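Local coordinates for protein DELTA1-pyrroline-2-carboxylate reductase (Thermococcus litoralis DSM 5473, PDB 6T3E) that probably catalyses the NADH-dependent reduction of delta1-pyrroline-2-carboxylate to L-proline, as a member of the ornithine cyclodeaminase/mu-crystallin family, at residues T330-L333 with A334-A338; S29-D32 with L33-I37; P79-E83 with D84-L88; V46-A49 with F50-Y54; H295-L298 with A299-V302. All blocks are in the same frame, centred on the assembly; numbering follows the deposited sequence.

Interaction 1: T330-L333 with A334-A338; sequences TAKL and AYEKA
A chi1 of -176° turns CG of Lys-332 away from its own amide N, beside the carbonyl carbon, while Glu-336 keeps CG beside its backbone N (chi1 -75°) and returns along an extended chain to meet it. The two side chains slant across each other. Carboxylate oxygen OE2 of Glu-336 comes up beside the methylene run of the lysine, 3.6 Å from CG of Lys-332, and the bends at chi2 and chi4 bring the amino end round to the same oxygen. NZ of Lys-332 stands 3.6 Å from OE2 of Glu-336, a long i to i+4 salt bridge, and lies 4.2 Å from CE2 of Tyr-335, oblique to that ring. With an alanine here, the Glu-336 carboxylate would probably lose this distant countercharge and be freer to turn. This polar pair lies on helix 324-341, whose inner side packs on the mixed sheet: Ala-331 and Tyr-335 touch residues of strands 107-114 and 121-126. Regular i to i+4 backbone bonds run beneath the pair, among them Glu-336 N to Lys-332 O at 2.9 Å and Ala-334 N to Thr-330 O at 2.8 Å. On another side of the helix, CD of Lys-337 passes 4.2 Å from CD2 of Leu-333, and NZ of Lys-337 continues to a hydrogen bond with the carbonyl oxygen of Leu-36.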
loop_
_atom_site.group_PDB
_atom_site.type_symbol
_atom_site.label_atom_id
_atom_site.label_comp_id
_atom_site.label_asym_id
_atom_site.label_seq_id
_atom_site.Cartn_x
_atom_site.Cartn_y
_atom_site.Cartn_z
ATOM N N THR B 330 -16.231 -2.192 -4.640
ATOM C CA THR B 330 -17.125 -1.218 -4.030
ATOM C C THR B 330 -16.714 0.221 -4.360
ATOM O O THR B 330 -17.569 1.049 -4.703
ATOM C CB THR B 330 -17.174 -1.473 -2.528
ATOM O OG1 THR B 330 -17.676 -2.797 -2.310
ATOM C CG2 THR B 330 -18.085 -0.480 -1.832
ATOM N N ALA B 331 -15.407 0.514 -4.350
ATOM C CA ALA B 331 -14.945 1.858 -4.681
ATOM C C ALA B 331 -15.277 2.225 -6.117
ATOM O O ALA B 331 -15.689 3.361 -6.388
ATOM C CB ALA B 331 -13.443 1.969 -4.469
ATOM N N LYS B 332 -15.124 1.279 -7.053
ATOM C CA LYS B 332 -15.436 1.604 -8.439
ATOM C C LYS B 332 -16.941 1.713 -8.637
ATOM O O LYS B 332 -17.412 2.599 -9.356
ATOM C CB LYS B 332 -14.838 0.547 -9.374
ATOM C CG LYS B 332 -15.010 0.818 -10.879
ATOM C CD LYS B 332 -13.811 1.609 -11.486
ATOM C CE LYS B 332 -13.960 1.885 -13.010
ATOM N NZ LYS B 332 -13.480 3.250 -13.436
ATOM N N LEU B 333 -17.700 0.883 -7.924
ATOM C CA LEU B 333 -19.152 1.007 -7.864
ATOM C C LEU B 333 -19.552 2.398 -7.394
ATOM O O LEU B 333 -20.385 3.067 -8.018
ATOM C CB LEU B 333 -19.699 -0.083 -6.933
ATOM C CG LEU B 333 -21.184 -0.309 -6.693
ATOM C CD1 LEU B 333 -21.699 0.477 -5.517
ATOM C CD2 LEU B 333 -21.947 0.024 -7.949
ATOM N N ALA B 334 -18.979 2.839 -6.274
ATOM C CA ALA B 334 -19.336 4.138 -5.728
ATOM C C ALA B 334 -18.840 5.268 -6.617
ATOM O O ALA B 334 -19.544 6.264 -6.815
ATOM C CB ALA B 334 -18.772 4.276 -4.318
ATOM N N TYR B 335 -17.635 5.130 -7.168
ATOM C CA TYR B 335 -17.071 6.184 -8.004
ATOM C C TYR B 335 -17.910 6.411 -9.255
ATOM O O TYR B 335 -18.215 7.556 -9.615
ATOM C CB TYR B 335 -15.634 5.827 -8.376
ATOM C CG TYR B 335 -15.016 6.697 -9.438
ATOM C CD1 TYR B 335 -14.579 7.981 -9.140
ATOM C CD2 TYR B 335 -14.864 6.234 -10.746
ATOM C CE1 TYR B 335 -14.004 8.786 -10.111
ATOM C CE2 TYR B 335 -14.283 7.027 -11.722
ATOM C CZ TYR B 335 -13.856 8.303 -11.393
ATOM O OH TYR B 335 -13.270 9.101 -12.337
ATOM N N GLU B 336 -18.330 5.328 -9.915
ATOM C CA GLU B 336 -19.074 5.497 -11.155
ATOM C C GLU B 336 -20.483 6.025 -10.902
ATOM O O GLU B 336 -21.052 6.702 -11.764
ATOM C CB GLU B 336 -19.110 4.177 -11.921
ATOM C CG GLU B 336 -17.792 3.818 -12.608
ATOM C CD GLU B 336 -17.884 2.505 -13.361
ATOM O OE1 GLU B 336 -19.020 2.029 -13.583
ATOM O OE2 GLU B 336 -16.832 1.941 -13.731
ATOM N N LYS B 337 -21.058 5.753 -9.730
ATOM C CA LYS B 337 -22.358 6.332 -9.416
ATOM C C LYS B 337 -22.235 7.815 -9.092
ATOM O O LYS B 337 -23.157 8.590 -9.378
ATOM C CB LYS B 337 -22.998 5.574 -8.259
ATOM C CG LYS B 337 -23.802 4.372 -8.712
ATOM C CD LYS B 337 -24.250 3.556 -7.518
ATOM C CE LYS B 337 -25.691 3.136 -7.670
ATOM N NZ LYS B 337 -26.566 4.066 -6.914
ATOM N N ALA B 338 -21.094 8.229 -8.532
ATOM C CA ALA B 338 -20.887 9.646 -8.263
ATOM C C ALA B 338 -20.841 10.436 -9.559
ATOM O O ALA B 338 -21.447 11.509 -9.661
ATOM C CB ALA B 338 -19.594 9.848 -7.475
#

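Interaction 2: S29-D32 with L33-I37; sequences SRSD and LEKLI
Arg-30 and Glu-34 pair across the first turn of helix 30-36, whose start is closed by a capping box of Ser-29 and Asp-32. NH1 of Arg-30 forms a salt bridge of 2.7 Å with OE1 of Glu-34. The oxygen sits at the edge of the guanidinium, near its plane, yet the guanidinium and carboxylate planes are turned 77° apart, so a single oxygen rather than the whole carboxylate engages the arginine. Underneath, Glu-34 N donates to Arg-30 O at 2.9 Å. Lys-35 leaves the backbone with CG anti to N (chi1 179°) and then folds back at chi3 and chi4; its NZ reaches Ser-31 O at 2.6 Å, arriving from well above the carbonyl plane. In the capping box, Ser-29 N donates to OD2 of Asp-32 at 3.2 Å, and OG of Ser-29 takes the amide of Asp-32 in return, so both residues occupy polar groups that the start of a helix would otherwise leave without partners. Farther out, Leu-33 packs on Ala-334 of helix 324-341 and on Phe-129 and Ile-130 of helix 128-146, so the buried side of this short helix faces both longer ones. At the C-terminal end of helix 30-36, Leu-33 O receives two amides, Leu-36 N at 3.0 Å and Ile-37 N at 3.3 Å.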
loop_
_atom_site.group_PDB
_atom_site.type_symbol
_atom_site.label_atom_id
_atom_site.label_comp_id
_atom_site.label_asym_id
_atom_site.label_seq_id
_atom_site.Cartn_x
_atom_site.Cartn_y
_atom_site.Cartn_z
ATOM N N SER B 29 -16.847 12.002 0.166
ATOM C CA SER B 29 -16.918 11.998 1.616
ATOM C C SER B 29 -17.927 10.957 2.087
ATOM O O SER B 29 -18.709 10.421 1.302
ATOM C CB SER B 29 -17.300 13.391 2.109
ATOM O OG SER B 29 -18.653 13.654 1.788
ATOM N N ARG B 30 -17.887 10.658 3.390
ATOM C CA ARG B 30 -18.811 9.669 3.941
ATOM C C ARG B 30 -20.255 10.042 3.631
ATOM O O ARG B 30 -21.048 9.195 3.202
ATOM C CB ARG B 30 -18.593 9.540 5.457
ATOM C CG ARG B 30 -19.330 8.382 6.140
ATOM C CD ARG B 30 -18.940 8.277 7.623
ATOM N NE ARG B 30 -18.919 6.886 8.103
ATOM C CZ ARG B 30 -20.007 6.173 8.396
ATOM N NH1 ARG B 30 -21.218 6.708 8.258
ATOM N NH2 ARG B 30 -19.889 4.925 8.825
ATOM N N SER B 31 -20.588 11.325 3.769
ATOM C CA SER B 31 -21.915 11.797 3.400
ATOM C C SER B 31 -22.189 11.535 1.926
ATOM O O SER B 31 -23.282 11.088 1.560
ATOM C CB SER B 31 -22.032 13.289 3.733
ATOM O OG SER B 31 -22.913 13.979 2.865
ATOM N N ASP B 32 -21.184 11.741 1.074
ATOM C CA ASP B 32 -21.345 11.431 -0.342
ATOM C C ASP B 32 -21.616 9.942 -0.556
ATOM O O ASP B 32 -22.550 9.573 -1.280
ATOM C CB ASP B 32 -20.099 11.878 -1.119
ATOM C CG ASP B 32 -19.930 13.401 -1.144
ATOM O OD1 ASP B 32 -20.891 14.117 -0.775
ATOM O OD2 ASP B 32 -18.835 13.884 -1.525
ATOM N N LEU B 33 -20.857 9.071 0.120
ATOM C CA LEU B 33 -20.960 7.637 -0.148
ATOM C C LEU B 33 -22.265 7.044 0.375
ATOM O O LEU B 33 -22.854 6.170 -0.272
ATOM C CB LEU B 33 -19.774 6.888 0.471
ATOM C CG LEU B 33 -18.359 7.022 -0.109
ATOM C CD1 LEU B 33 -18.358 6.620 -1.594
ATOM C CD2 LEU B 33 -17.711 8.384 0.104
ATOM N N GLU B 34 -22.734 7.491 1.540
ATOM C CA GLU B 34 -23.931 6.891 2.132
ATOM C C GLU B 34 -25.108 7.042 1.187
ATOM O O GLU B 34 -25.969 6.166 1.084
ATOM C CB GLU B 34 -24.240 7.549 3.480
ATOM C CG GLU B 34 -23.813 6.775 4.714
ATOM C CD GLU B 34 -23.960 7.601 5.984
ATOM O OE1 GLU B 34 -22.931 7.929 6.611
ATOM O OE2 GLU B 34 -25.108 7.926 6.344
ATOM N N LYS B 35 -25.113 8.152 0.470
ATOM C CA LYS B 35 -26.115 8.505 -0.520
ATOM C C LYS B 35 -26.083 7.558 -1.725
ATOM O O LYS B 35 -27.135 7.160 -2.234
ATOM C CB LYS B 35 -25.808 9.957 -0.863
ATOM C CG LYS B 35 -26.549 10.767 -1.859
ATOM C CD LYS B 35 -25.806 12.128 -1.833
ATOM C CE LYS B 35 -26.110 12.827 -0.517
ATOM N NZ LYS B 35 -25.257 12.496 0.712
ATOM N N LEU B 36 -24.885 7.176 -2.186
ATOM C CA LEU B 36 -24.689 6.467 -3.453
ATOM C C LEU B 36 -24.997 4.969 -3.393
ATOM O O LEU B 36 -25.485 4.408 -4.377
ATOM C CB LEU B 36 -23.256 6.670 -3.929
ATOM C CG LEU B 36 -22.909 8.105 -4.286
ATOM C CD1 LEU B 36 -21.408 8.225 -4.567
ATOM C CD2 LEU B 36 -23.737 8.573 -5.463
ATOM N N ILE B 37 -24.605 4.278 -2.317
ATOM C CA ILE B 37 -24.569 2.815 -2.304
ATOM C C ILE B 37 -25.452 2.224 -1.204
ATOM O O ILE B 37 -25.542 2.755 -0.092
ATOM C CB ILE B 37 -23.124 2.316 -2.164
ATOM C CG1 ILE B 37 -22.525 2.810 -0.857
ATOM C CG2 ILE B 37 -22.298 2.843 -3.301
ATOM C CD1 ILE B 37 -21.026 2.621 -0.770
#

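Interaction 3: P79-E83 with D84-L88; sequences PSYLE and DSEAL
Tyr-81 and Glu-86 lie side by side and point the same way, with ring and carboxylate planes 41° apart. OH of Tyr-81 donates to OE1 of Glu-86 at 2.7 Å; the acceptor lies at the ring edge, in its plane, while the hydroxyl meets the carboxylate from above. Leu-88 crosses the tyrosine obliquely, CD1 resting 3.6 Å from CB of Tyr-81. This is the tip of the hairpin 73-82/87-95, where a G1 beta bulge sets Glu-86 and Ala-87 both opposite Leu-82; Glu-86 takes left-handed backbone angles (54°/52°). Leu-82 and Ala-87 form a hydrogen-bonded antiparallel pair, with Leu-82 N to Ala-87 O at 2.8 Å and Ala-87 N to Leu-82 O at 3.0 Å. Their CB atoms, 4.4 Å apart between Leu-82 and Ala-87, occupy the face reverse to that of Tyr-81 and Leu-88. The other carboxylate oxygen of Glu-86 is hydrogen-bonded to His-71 of the second subunit, whose Val-68 packs on Tyr-81.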
loop_
_atom_site.group_PDB
_atom_site.type_symbol
_atom_site.label_atom_id
_atom_site.label_comp_id
_atom_site.label_asym_id
_atom_site.label_seq_id
_atom_site.Cartn_x
_atom_site.Cartn_y
_atom_site.Cartn_z
ATOM N N PRO B 79 -3.893 -3.240 -1.657
ATOM C CA PRO B 79 -4.073 -2.952 -3.083
ATOM C C PRO B 79 -4.609 -4.139 -3.873
ATOM O O PRO B 79 -4.442 -5.303 -3.503
ATOM C CB PRO B 79 -2.647 -2.592 -3.528
ATOM C CG PRO B 79 -1.761 -3.406 -2.629
ATOM C CD PRO B 79 -2.499 -3.588 -1.321
ATOM N N SER B 80 -5.310 -3.831 -4.964
ATOM C CA SER B 80 -5.791 -4.898 -5.834
ATOM C C SER B 80 -6.174 -4.318 -7.186
ATOM O O SER B 80 -6.514 -3.138 -7.303
ATOM C CB SER B 80 -6.979 -5.661 -5.232
ATOM O OG SER B 80 -8.190 -4.950 -5.382
ATOM N N TYR B 81 -6.124 -5.167 -8.205
ATOM C CA TYR B 81 -6.494 -4.777 -9.554
ATOM C C TYR B 81 -7.431 -5.835 -10.105
ATOM O O TYR B 81 -7.062 -7.009 -10.203
ATOM C CB TYR B 81 -5.256 -4.614 -10.446
ATOM C CG TYR B 81 -5.589 -4.336 -11.890
ATOM C CD1 TYR B 81 -6.643 -3.491 -12.236
ATOM C CD2 TYR B 81 -4.861 -4.927 -12.911
ATOM C CE1 TYR B 81 -6.955 -3.244 -13.566
ATOM C CE2 TYR B 81 -5.164 -4.690 -14.240
ATOM C CZ TYR B 81 -6.214 -3.854 -14.565
ATOM O OH TYR B 81 -6.507 -3.630 -15.892
ATOM N N LEU B 82 -8.644 -5.425 -10.449
ATOM C CA LEU B 82 -9.599 -6.309 -11.103
ATOM C C LEU B 82 -9.680 -5.871 -12.555
ATOM O O LEU B 82 -10.215 -4.797 -12.861
ATOM C CB LEU B 82 -10.965 -6.273 -10.421
ATOM C CG LEU B 82 -10.948 -6.307 -8.899
ATOM C CD1 LEU B 82 -12.357 -6.467 -8.372
ATOM C CD2 LEU B 82 -10.041 -7.424 -8.414
ATOM N N GLU B 83 -9.168 -6.722 -13.444
ATOM C CA GLU B 83 -8.876 -6.311 -14.808
ATOM C C GLU B 83 -10.118 -6.279 -15.680
ATOM O O GLU B 83 -10.236 -5.395 -16.533
ATOM C CB GLU B 83 -7.808 -7.233 -15.397
ATOM C CG GLU B 83 -6.704 -7.553 -14.377
ATOM C CD GLU B 83 -5.875 -8.787 -14.700
ATOM O OE1 GLU B 83 -6.365 -9.914 -14.452
ATOM O OE2 GLU B 83 -4.719 -8.624 -15.169
ATOM N N ASP B 84 -11.072 -7.181 -15.450
ATOM C CA ASP B 84 -12.335 -7.114 -16.179
ATOM C C ASP B 84 -13.142 -5.886 -15.767
ATOM O O ASP B 84 -13.623 -5.130 -16.618
ATOM C CB ASP B 84 -13.143 -8.388 -15.941
ATOM C CG ASP B 84 -12.676 -9.533 -16.805
ATOM O OD1 ASP B 84 -11.943 -9.281 -17.791
ATOM O OD2 ASP B 84 -13.030 -10.689 -16.485
ATOM N N SER B 85 -13.293 -5.667 -14.463
ATOM C CA SER B 85 -14.003 -4.497 -13.973
ATOM C C SER B 85 -13.180 -3.223 -14.095
ATOM O O SER B 85 -13.740 -2.128 -13.951
ATOM C CB SER B 85 -14.426 -4.717 -12.517
ATOM O OG SER B 85 -15.567 -5.558 -12.450
ATOM N N GLU B 86 -11.882 -3.340 -14.363
ATOM C CA GLU B 86 -10.985 -2.190 -14.444
ATOM C C GLU B 86 -11.074 -1.343 -13.177
ATOM O O GLU B 86 -11.273 -0.128 -13.213
ATOM C CB GLU B 86 -11.267 -1.358 -15.692
ATOM C CG GLU B 86 -10.924 -2.065 -16.981
ATOM C CD GLU B 86 -9.435 -2.046 -17.305
ATOM O OE1 GLU B 86 -8.619 -1.945 -16.360
ATOM O OE2 GLU B 86 -9.084 -2.129 -18.513
ATOM N N ALA B 87 -10.921 -2.016 -12.045
ATOM C CA ALA B 87 -10.902 -1.398 -10.729
ATOM C C ALA B 87 -9.496 -1.569 -10.174
ATOM O O ALA B 87 -9.083 -2.687 -9.854
ATOM C CB ALA B 87 -11.939 -2.035 -9.805
ATOM N N LEU B 88 -8.750 -0.473 -10.111
ATOM C CA LEU B 88 -7.373 -0.462 -9.616
ATOM C C LEU B 88 -7.363 0.435 -8.381
ATOM O O LEU B 88 -7.333 1.663 -8.511
ATOM C CB LEU B 88 -6.386 0.026 -10.684
ATOM C CG LEU B 88 -4.915 0.133 -10.251
ATOM C CD1 LEU B 88 -4.353 -1.209 -9.679
ATOM C CD2 LEU B 88 -4.033 0.658 -11.372
#

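Interaction 4: V46-A49 with F50-Y54; sequences VERA and FLELY
Helix 39-54 brings Val-46 against Phe-50 and Arg-48 against Glu-52, one turn apart, on two different sides. Val-46 and Phe-50 lie side by side and point the same way. CG1 of Val-46 meets the ring edge in its plane, 3.7 Å from CE2 of Phe-50, so the methyl abuts the rim and does not cover a face. The ring is set there by chi1 of -83°, which puts CG beside the backbone N and swings the phenyl back along the preceding turn. The helix lies between helix 298-303, beside the parallel sheet, and helix 324-341, which packs on the mixed sheet: Phe-50 also touches Leu-298 of the first and Ile-325 of the second. With an alanine here a gap would probably open between these helices, and the Val-46 methyl would lose its aromatic neighbour. Arg-48 and Glu-52 cross at a slant, their flat groups 62° apart, and NH1 of Arg-48 forms a salt bridge of 2.8 Å with OE1 of Glu-52. The same carboxylate oxygen accepts a hydrogen bond from Ser-85 OG in the hairpin turn, so the one oxygen serves both a helical and a turn partner. Behind the side chains run backbone bonds such as Glu-52 N to Arg-48 O, 2.8 Å, and Leu-53 N to Ala-49 O, 2.9 Å.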
loop_
_atom_site.group_PDB
_atom_site.type_symbol
_atom_site.label_atom_id
_atom_site.label_comp_id
_atom_site.label_asym_id
_atom_site.label_seq_id
_atom_site.Cartn_x
_atom_site.Cartn_y
_atom_site.Cartn_z
ATOM N N VAL B 46 -19.737 -7.447 -4.531
ATOM C CA VAL B 46 -18.703 -8.258 -3.898
ATOM C C VAL B 46 -18.762 -9.691 -4.427
ATOM O O VAL B 46 -17.731 -10.347 -4.615
ATOM C CB VAL B 46 -18.838 -8.200 -2.363
ATOM C CG1 VAL B 46 -18.026 -9.314 -1.716
ATOM C CG2 VAL B 46 -18.403 -6.835 -1.808
ATOM N N GLU B 47 -19.967 -10.185 -4.715
ATOM C CA GLU B 47 -20.087 -11.520 -5.292
ATOM C C GLU B 47 -19.412 -11.599 -6.656
ATOM O O GLU B 47 -18.713 -12.576 -6.956
ATOM C CB GLU B 47 -21.559 -11.904 -5.404
ATOM C CG GLU B 47 -21.778 -13.306 -5.900
ATOM C CD GLU B 47 -23.135 -13.867 -5.483
ATOM O OE1 GLU B 47 -24.021 -13.073 -5.046
ATOM O OE2 GLU B 47 -23.289 -15.108 -5.564
ATOM N N ARG B 48 -19.588 -10.571 -7.488
ATOM C CA ARG B 48 -18.961 -10.560 -8.808
ATOM C C ARG B 48 -17.444 -10.439 -8.706
ATOM O O ARG B 48 -16.710 -11.017 -9.523
ATOM C CB ARG B 48 -19.535 -9.412 -9.649
ATOM C CG ARG B 48 -18.923 -9.325 -11.041
ATOM C CD ARG B 48 -18.556 -7.890 -11.481
ATOM N NE ARG B 48 -18.341 -7.789 -12.932
ATOM C CZ ARG B 48 -17.369 -8.405 -13.611
ATOM N NH1 ARG B 48 -16.486 -9.177 -12.983
ATOM N NH2 ARG B 48 -17.277 -8.247 -14.931
ATOM N N ALA B 49 -16.962 -9.710 -7.693
ATOM C CA ALA B 49 -15.526 -9.555 -7.497
ATOM C C ALA B 49 -14.863 -10.895 -7.205
ATOM O O ALA B 49 -13.740 -11.156 -7.660
ATOM C CB ALA B 49 -15.263 -8.564 -6.372
ATOM N N PHE B 50 -15.532 -11.745 -6.421
ATOM C CA PHE B 50 -14.998 -13.067 -6.121
ATOM C C PHE B 50 -15.104 -14.001 -7.321
ATOM O O PHE B 50 -14.218 -14.837 -7.537
ATOM C CB PHE B 50 -15.718 -13.655 -4.908
ATOM C CG PHE B 50 -15.153 -13.190 -3.600
ATOM C CD1 PHE B 50 -13.993 -13.753 -3.094
ATOM C CD2 PHE B 50 -15.765 -12.169 -2.892
ATOM C CE1 PHE B 50 -13.465 -13.322 -1.907
ATOM C CE2 PHE B 50 -15.240 -11.728 -1.685
ATOM C CZ PHE B 50 -14.088 -12.301 -1.191
ATOM N N LEU B 51 -16.170 -13.873 -8.115
ATOM C CA LEU B 51 -16.236 -14.631 -9.356
ATOM C C LEU B 51 -15.128 -14.200 -10.302
ATOM O O LEU B 51 -14.494 -15.041 -10.955
ATOM C CB LEU B 51 -17.600 -14.454 -10.014
ATOM C CG LEU B 51 -17.789 -15.140 -11.375
ATOM C CD1 LEU B 51 -17.556 -16.641 -11.278
ATOM C CD2 LEU B 51 -19.173 -14.836 -11.929
ATOM N N GLU B 52 -14.866 -12.890 -10.372
ATOM C CA GLU B 52 -13.757 -12.406 -11.186
ATOM C C GLU B 52 -12.422 -12.922 -10.654
ATOM O O GLU B 52 -11.524 -13.253 -11.441
ATOM C CB GLU B 52 -13.796 -10.872 -11.247
ATOM C CG GLU B 52 -12.554 -10.205 -11.853
ATOM C CD GLU B 52 -12.768 -8.744 -12.272
ATOM O OE1 GLU B 52 -13.912 -8.242 -12.206
ATOM O OE2 GLU B 52 -11.774 -8.089 -12.657
ATOM N N LEU B 53 -12.295 -13.049 -9.330
ATOM C CA LEU B 53 -11.072 -13.583 -8.729
ATOM C C LEU B 53 -10.875 -15.061 -9.060
ATOM O O LEU B 53 -9.741 -15.511 -9.262
ATOM C CB LEU B 53 -11.109 -13.374 -7.218
ATOM C CG LEU B 53 -10.322 -14.353 -6.352
ATOM C CD1 LEU B 53 -8.827 -14.073 -6.466
ATOM C CD2 LEU B 53 -10.796 -14.263 -4.909
ATOM N N TYR B 54 -11.959 -15.836 -9.093
ATOM C CA TYR B 54 -11.838 -17.258 -9.394
ATOM C C TYR B 54 -11.426 -17.499 -10.843
ATOM O O TYR B 54 -10.723 -18.472 -11.137
ATOM C CB TYR B 54 -13.150 -17.986 -9.096
ATOM C CG TYR B 54 -13.034 -19.483 -9.292
ATOM C CD1 TYR B 54 -12.543 -20.297 -8.273
ATOM C CD2 TYR B 54 -13.382 -20.082 -10.500
ATOM C CE1 TYR B 54 -12.413 -21.657 -8.441
ATOM C CE2 TYR B 54 -13.254 -21.450 -10.680
ATOM C CZ TYR B 54 -12.770 -22.232 -9.643
ATOM O OH TYR B 54 -12.631 -23.591 -9.798
#

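Interaction 5: H295-L298 with A299-V302; sequences HAEL and AEIV
From extended angles at Ala-296 and Glu-297 the backbone turns directly into helix at Leu-298, and Glu-297 O then accepts Ile-301 N at 3.2 Å, besides a weak bond from Glu-300 N. Leu-298 O takes Val-302 N at 2.9 Å in the following turn. The side chain of Glu-300 keeps CG beside its backbone N (chi1 -38°), which directs the extended chain toward the start of the helix, where OE1 of Glu-300 accepts the amide of Glu-297 at 2.9 Å from above its carboxylate plane. Glu-297 sends its own carboxylate elsewhere: OE1 receives the backbone N of Lys-270. The two acids are near each other, OE2 of Glu-297 lying 4.5 Å from OE2 of Glu-300, which may raise the affinity of one of them for a proton. On the apolar sides, CB of Ala-296 approaches CG1 of Ile-301 at 4.1 Å, and the side chains of Leu-298 and Val-302 slant across each other, CG of Leu-298 lying 4.1 Å from CG2 of Val-302. A glutamate at N3 bonding back to the N-cap amide is a familiar helix-start device, used here where strand 294-297, at one edge of the chain's parallel sheet, runs into helix, consistent with a Rossmann-type dinucleotide-binding domain.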
loop_
_atom_site.group_PDB
_atom_site.type_symbol
_atom_site.label_atom_id
_atom_site.label_comp_id
_atom_site.label_asym_id
_atom_site.label_seq_id
_atom_site.Cartn_x
_atom_site.Cartn_y
_atom_site.Cartn_z
ATOM N N HIS B 295 -12.812 -26.133 4.100
ATOM C CA HIS B 295 -13.587 -26.785 3.049
ATOM C C HIS B 295 -13.379 -26.097 1.710
ATOM O O HIS B 295 -13.107 -26.751 0.699
ATOM C CB HIS B 295 -15.071 -26.794 3.414
ATOM C CG HIS B 295 -15.973 -27.117 2.261
ATOM N ND1 HIS B 295 -16.076 -28.384 1.728
ATOM C CD2 HIS B 295 -16.820 -26.339 1.546
ATOM C CE1 HIS B 295 -16.948 -28.375 0.737
ATOM N NE2 HIS B 295 -17.415 -27.147 0.606
ATOM N N ALA B 296 -13.481 -24.772 1.687
ATOM C CA ALA B 296 -13.395 -24.036 0.439
ATOM C C ALA B 296 -13.162 -22.559 0.721
ATOM O O ALA B 296 -13.516 -22.039 1.783
ATOM C CB ALA B 296 -14.667 -24.218 -0.396
ATOM N N GLU B 297 -12.578 -21.891 -0.266
ATOM C CA GLU B 297 -12.553 -20.440 -0.301
ATOM C C GLU B 297 -13.872 -19.925 -0.852
ATOM O O GLU B 297 -14.538 -20.589 -1.651
ATOM C CB GLU B 297 -11.408 -19.933 -1.178
ATOM C CG GLU B 297 -10.022 -20.314 -0.704
ATOM C CD GLU B 297 -8.935 -19.626 -1.504
ATOM O OE1 GLU B 297 -8.425 -18.578 -1.050
ATOM O OE2 GLU B 297 -8.590 -20.131 -2.590
ATOM N N LEU B 298 -14.237 -18.713 -0.438
ATOM C CA LEU B 298 -15.496 -18.144 -0.896
ATOM C C LEU B 298 -15.540 -18.041 -2.414
ATOM O O LEU B 298 -16.606 -18.222 -3.013
ATOM C CB LEU B 298 -15.710 -16.768 -0.263
ATOM C CG LEU B 298 -17.037 -16.076 -0.579
ATOM C CD1 LEU B 298 -18.198 -16.845 0.015
ATOM C CD2 LEU B 298 -17.038 -14.638 -0.092
ATOM N N ALA B 299 -14.394 -17.795 -3.056
ATOM C CA ALA B 299 -14.379 -17.689 -4.512
ATOM C C ALA B 299 -14.787 -19.003 -5.162
ATOM O O ALA B 299 -15.440 -19.003 -6.212
ATOM C CB ALA B 299 -13.001 -17.247 -5.002
ATOM N N GLU B 300 -14.411 -20.135 -4.559
ATOM C CA GLU B 300 -14.824 -21.425 -5.107
ATOM C C GLU B 300 -16.316 -21.673 -4.901
ATOM O O GLU B 300 -16.971 -22.297 -5.745
ATOM C CB GLU B 300 -14.010 -22.549 -4.473
ATOM C CG GLU B 300 -12.570 -22.181 -4.230
ATOM C CD GLU B 300 -11.815 -23.287 -3.556
ATOM O OE1 GLU B 300 -12.230 -23.696 -2.463
ATOM O OE2 GLU B 300 -10.811 -23.754 -4.122
ATOM N N ILE B 301 -16.866 -21.210 -3.777
ATOM C CA ILE B 301 -18.293 -21.375 -3.524
ATOM C C ILE B 301 -19.123 -20.521 -4.482
ATOM O O ILE B 301 -20.152 -20.972 -5.005
ATOM C CB ILE B 301 -18.604 -21.058 -2.055
ATOM C CG1 ILE B 301 -18.128 -22.214 -1.170
ATOM C CG2 ILE B 301 -20.092 -20.805 -1.866
ATOM C CD1 ILE B 301 -18.717 -22.204 0.209
ATOM N N VAL B 302 -18.702 -19.273 -4.720
ATOM C CA VAL B 302 -19.446 -18.406 -5.632
ATOM C C VAL B 302 -19.448 -19.001 -7.036
ATOM O O VAL B 302 -20.479 -19.020 -7.721
ATOM C CB VAL B 302 -18.857 -16.977 -5.630
ATOM C CG1 VAL B 302 -19.648 -16.069 -6.572
ATOM C CG2 VAL B 302 -18.838 -16.387 -4.233
#

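How the interactions relate
All five contacts are local and follow in series, none nesting in or crossing another. From the N terminus, interaction 2 opens helix 30-36, and interaction 4 follows in the next helix, 39-54. Interaction 3 closes the tip of a hairpin in the mixed sheet, and its turn meets the helix of interaction 4. Interaction 5 starts helix 298-303 at the parallel sheet and packs on interaction 4, tying the parallel-sheet part to helix 39-54. Interaction 1, last in the chain, lies on helix 324-341, touching interaction 2 through Leu-333 on Ile-37, interaction 3 through Lys-332 on Ala-87, and interaction 4 through Thr-330 on Val-46.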